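Iron(III) ABC transporter, periplasmic iron-compound-binding protein (Vibrio cholerae, PDB 3TEF) probably binds iron-loaded catecholate siderophores in the periplasm and hands them to an ABC transporter for iron uptake. Local coordinates at residues E108-W114 / S179-D184; K137-V141 / V267-E271. All blocks are in the same frame, centred on the assembly; numbering follows the deposited sequence.

Contact 1 (E108-W114 / S179-D184); sequences EADQGYW and SSVYKD
Asp184 and Ser179 reach the start of helix 113-128 through different first torsions. In Asp184, CG lies anti to the carbonyl carbon (chi1 -57°), which turns the carboxylate toward Trp114. In Ser179, OG sits between the backbone N and the carbonyl carbon (chi1 68°), which puts OG in front of Tyr113 N. The contact joins a loop and helix N-terminus to the short helix 180-184 in a periplasmic binding protein fold. Gly112 holds the N-cap position, and two side chains from 179-184 take up the next two backbone N-H groups. Tyr113 N donates to Ser179 OG at 3.0 Å, along a bent path. Trp114 N donates to Asp184 OD2 at 2.7 Å, and it meets that oxygen from above the carboxylate plane. So close to a helix N-terminus, the negative charge of Asp184 is probably favoured by the helix dipole. Asp184 OD2 also lies at the edge of the Tyr113 ring, near its plane, 3.4 Å from Tyr113 CB. Ser180 CB packs against Tyr113 CB at 3.6 Å. Gly112 brings its bare CA to 3.7 Å from Ser179 OG. The extended chain of Lys183 passes Gly112 CA and ends at the turn before it. Asn175 is a further partner of its amine. Lys183 NZ grips two consecutive carbonyls, Ala109 O at 3.0 Å and Asp110 O at 2.9 Å; it stands above the carbonyl plane of Asp110.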
# COMPACT_ATOMS: atom_id res chain seq x y z
N GLU A 108 -1.14 -2.48 -8.89
CA GLU A 108 -0.83 -3.64 -9.74
C GLU A 108 0.67 -3.73 -9.99
O GLU A 108 1.29 -2.78 -10.46
CB GLU A 108 -1.57 -3.54 -11.07
CG GLU A 108 -3.08 -3.48 -10.95
CD GLU A 108 -3.64 -4.69 -10.25
OE1 GLU A 108 -3.07 -5.79 -10.43
OE2 GLU A 108 -4.63 -4.54 -9.51
N ALA A 109 1.26 -4.88 -9.67
CA ALA A 109 2.70 -5.07 -9.81
C ALA A 109 3.17 -5.01 -11.26
O ALA A 109 4.22 -4.44 -11.56
CB ALA A 109 3.14 -6.38 -9.15
N ASP A 110 2.39 -5.59 -12.17
CA ASP A 110 2.80 -5.60 -13.57
C ASP A 110 2.93 -4.19 -14.18
O ASP A 110 3.97 -3.86 -14.76
CB ASP A 110 1.96 -6.57 -14.43
CG ASP A 110 0.54 -6.06 -14.71
OD1 ASP A 110 -0.04 -5.33 -13.88
OD2 ASP A 110 -0.01 -6.43 -15.77
N GLN A 111 1.90 -3.36 -14.05
CA GLN A 111 2.00 -2.00 -14.60
C GLN A 111 2.82 -1.07 -13.71
O GLN A 111 3.31 -0.03 -14.15
CB GLN A 111 0.62 -1.42 -14.92
CG GLN A 111 -0.38 -1.54 -13.80
CD GLN A 111 -1.76 -1.06 -14.22
OE1 GLN A 111 -2.75 -1.78 -14.06
NE2 GLN A 111 -1.83 0.15 -14.77
N GLY A 112 2.98 -1.46 -12.45
CA GLY A 112 3.79 -0.70 -11.52
C GLY A 112 2.94 0.07 -10.52
O GLY A 112 1.84 0.53 -10.84
N TYR A 113 3.47 0.22 -9.31
CA TYR A 113 2.74 0.88 -8.23
C TYR A 113 2.18 2.27 -8.61
O TYR A 113 0.99 2.53 -8.44
CB TYR A 113 3.60 1.01 -6.98
CG TYR A 113 2.88 1.75 -5.88
CD1 TYR A 113 1.99 1.08 -5.04
CD2 TYR A 113 3.08 3.12 -5.68
CE1 TYR A 113 1.31 1.75 -4.04
CE2 TYR A 113 2.41 3.81 -4.68
CZ TYR A 113 1.52 3.11 -3.86
OH TYR A 113 0.83 3.76 -2.88
N TRP A 114 3.03 3.16 -9.10
CA TRP A 114 2.58 4.54 -9.31
C TRP A 114 1.60 4.70 -10.48
O TRP A 114 0.58 5.38 -10.35
CB TRP A 114 3.76 5.52 -9.38
CG TRP A 114 3.36 6.97 -9.59
CD1 TRP A 114 3.90 7.84 -10.52
CD2 TRP A 114 2.36 7.72 -8.89
NE1 TRP A 114 3.29 9.06 -10.43
CE2 TRP A 114 2.34 9.02 -9.44
CE3 TRP A 114 1.47 7.42 -7.85
CZ2 TRP A 114 1.47 10.03 -8.98
CZ3 TRP A 114 0.60 8.41 -7.39
CH2 TRP A 114 0.61 9.70 -7.97
N SER A 179 6.77 -3.15 -6.14
CA SER A 179 7.26 -2.72 -7.45
C SER A 179 7.73 -1.25 -7.47
O SER A 179 8.65 -0.90 -8.20
CB SER A 179 6.19 -2.94 -8.52
OG SER A 179 5.08 -2.07 -8.36
N SER A 180 7.11 -0.42 -6.64
CA SER A 180 7.44 1.01 -6.57
C SER A 180 8.94 1.27 -6.45
O SER A 180 9.48 2.18 -7.09
CB SER A 180 6.73 1.64 -5.38
OG SER A 180 7.07 0.93 -4.21
N VAL A 181 9.60 0.47 -5.62
CA VAL A 181 11.03 0.62 -5.36
C VAL A 181 11.84 0.63 -6.66
O VAL A 181 12.77 1.42 -6.81
CB VAL A 181 11.56 -0.50 -4.45
CG1 VAL A 181 13.07 -0.40 -4.29
CG2 VAL A 181 10.88 -0.43 -3.06
N TYR A 182 11.47 -0.25 -7.58
CA TYR A 182 12.26 -0.49 -8.78
C TYR A 182 11.70 0.23 -10.00
O TYR A 182 12.45 0.84 -10.77
CB TYR A 182 12.37 -2.00 -9.02
CG TYR A 182 12.95 -2.68 -7.80
CD1 TYR A 182 14.29 -2.51 -7.48
CD2 TYR A 182 12.15 -3.42 -6.93
CE1 TYR A 182 14.83 -3.08 -6.36
CE2 TYR A 182 12.70 -4.00 -5.79
CZ TYR A 182 14.04 -3.82 -5.51
OH TYR A 182 14.62 -4.38 -4.40
N LYS A 183 10.39 0.15 -10.18
CA LYS A 183 9.74 0.68 -11.37
C LYS A 183 9.47 2.19 -11.30
O LYS A 183 9.45 2.87 -12.32
CB LYS A 183 8.45 -0.08 -11.68
CG LYS A 183 8.65 -1.56 -11.90
CD LYS A 183 7.43 -2.22 -12.54
CE LYS A 183 7.66 -3.72 -12.70
NZ LYS A 183 6.54 -4.38 -13.44
N ASP A 184 9.26 2.69 -10.09
CA ASP A 184 8.90 4.10 -9.91
C ASP A 184 9.99 4.93 -9.29
O ASP A 184 10.19 6.07 -9.68
CB ASP A 184 7.62 4.22 -9.08
CG ASP A 184 6.46 3.48 -9.69
OD1 ASP A 184 6.28 3.56 -10.92
OD2 ASP A 184 5.74 2.78 -8.95

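Contact 2 (K137-V141 / V267-E271); sequences KIEQV and VKATE
Two nearly parallel helices, 131-154 and 267-279, face each other here, with Val141 meeting Thr270 and Lys137 meeting Val267 and Glu271. Helix 131-154 is the long helix that runs along both lobes of the binding protein. The axes of the two short segments cross at 15° and come no closer than 11.7 Å. At that spacing the backbones stay well apart, and the side chains make the contact. At the buried side, Val141 CG1 touches Thr270 CG2 at 3.9 Å, and the two side chains cross at about a right angle. Trp114 and Trp121 of helix 113-128 also pack here, Trp114 on Val141 and Trp121 on Val267 and Thr270. Lys137 lies at the more exposed side. The Lys137 chain bends at chi2 (70°), which lays Lys137 CE 3.9 Å from Val267 CG1. The amine then forms a salt bridge with Glu271, whose side chain comes from the opposite direction. The exact position of Glu271 OE2 is doubtful, because it sits too close to the lysine in the model. Lys137 NZ also donates to Gln140 OE1 at 3.2 Å, from above the amide carbonyl plane, within its own helix. The contact sets helix 267-279 beside helix 131-154, which joins the two lobes, as in binding proteins of this family that link their lobes by one long helix.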
# COMPACT_ATOMS: atom_id res chain seq x y z
N LYS A 137 -3.50 16.64 -7.12
CA LYS A 137 -2.74 15.76 -6.25
C LYS A 137 -1.77 14.91 -7.05
O LYS A 137 -0.60 14.75 -6.69
CB LYS A 137 -3.67 14.85 -5.45
CG LYS A 137 -3.00 14.23 -4.27
CD LYS A 137 -2.75 15.33 -3.26
CE LYS A 137 -1.75 14.92 -2.24
NZ LYS A 137 -1.48 16.05 -1.31
N ILE A 138 -2.27 14.35 -8.15
CA ILE A 138 -1.42 13.56 -9.03
C ILE A 138 -0.21 14.35 -9.54
O ILE A 138 0.92 13.87 -9.48
CB ILE A 138 -2.20 12.93 -10.19
CG1 ILE A 138 -3.15 11.86 -9.64
CG2 ILE A 138 -1.24 12.36 -11.21
CD1 ILE A 138 -4.09 11.26 -10.68
N GLU A 139 -0.45 15.57 -10.01
CA GLU A 139 0.64 16.39 -10.53
C GLU A 139 1.71 16.59 -9.46
O GLU A 139 2.91 16.52 -9.74
CB GLU A 139 0.12 17.74 -11.03
CG GLU A 139 1.23 18.72 -11.42
CD GLU A 139 0.74 19.84 -12.32
OE1 GLU A 139 -0.49 20.05 -12.40
OE2 GLU A 139 1.59 20.52 -12.95
N GLN A 140 1.26 16.84 -8.23
CA GLN A 140 2.16 17.08 -7.10
C GLN A 140 3.03 15.86 -6.82
O GLN A 140 4.26 15.95 -6.75
CB GLN A 140 1.35 17.45 -5.85
CG GLN A 140 2.20 17.61 -4.60
CD GLN A 140 1.38 17.93 -3.35
OE1 GLN A 140 0.14 17.85 -3.36
NE2 GLN A 140 2.07 18.27 -2.27
N VAL A 141 2.39 14.70 -6.68
CA VAL A 141 3.08 13.49 -6.29
C VAL A 141 3.96 12.95 -7.43
O VAL A 141 5.07 12.46 -7.19
CB VAL A 141 2.08 12.41 -5.83
CG1 VAL A 141 2.79 11.08 -5.60
CG2 VAL A 141 1.36 12.88 -4.57
N VAL A 267 -3.46 7.91 -0.33
CA VAL A 267 -2.86 9.22 -0.58
C VAL A 267 -1.75 9.54 0.43
O VAL A 267 -0.59 9.78 0.05
CB VAL A 267 -3.93 10.32 -0.66
CG1 VAL A 267 -3.29 11.72 -0.69
CG2 VAL A 267 -4.84 10.08 -1.87
N LYS A 268 -2.08 9.51 1.72
CA LYS A 268 -1.09 9.76 2.76
C LYS A 268 -0.00 8.70 2.70
O LYS A 268 1.17 8.99 2.91
CB LYS A 268 -1.73 9.76 4.15
CG LYS A 268 -2.88 10.74 4.32
CD LYS A 268 -2.46 12.14 3.99
CE LYS A 268 -3.55 13.14 4.37
NZ LYS A 268 -3.00 14.52 4.47
N ALA A 269 -0.40 7.47 2.38
CA ALA A 269 0.55 6.38 2.29
C ALA A 269 1.59 6.65 1.22
O ALA A 269 2.79 6.48 1.45
CB ALA A 269 -0.19 5.05 1.99
N THR A 270 1.13 7.11 0.07
CA THR A 270 2.02 7.35 -1.06
C THR A 270 2.93 8.53 -0.75
O THR A 270 4.11 8.51 -1.08
CB THR A 270 1.24 7.57 -2.36
OG1 THR A 270 0.48 6.40 -2.64
CG2 THR A 270 2.20 7.84 -3.50
N GLU A 271 2.38 9.54 -0.09
CA GLU A 271 3.21 10.66 0.35
C GLU A 271 4.29 10.23 1.33
O GLU A 271 5.44 10.71 1.26
CB GLU A 271 2.34 11.78 0.91
CG GLU A 271 1.56 12.42 -0.21
CD GLU A 271 0.56 13.44 0.26
OE1 GLU A 271 0.12 13.35 1.43
OE2 GLU A 271 0.21 14.33 -0.53

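In the fold
The two contacts have centres about 15 Å apart and touch each other directly. Helix 113-128 starts in contact 1, and helix 131-154, which follows it in the chain, carries the first half of contact 2. The segments alternate along the sequence: 108-114, 137-141, 179-184, 267-271. Tyr113 OH probably hydrogen-bonds Thr270 OG1, at 2.7 Å. Trp114 reaches further, with Trp114 CH2 3.5 Å from Val141 CG1. Contact 1 lies between the parallel sheet that includes strand 82-85 and the mixed sheet that includes strand 158-165. Contact 2 lies among helices 113-128, 131-154 and 267-279. Together they connect the start of helix 113-128, near the meeting of the lobes, with helix 131-154, which links them.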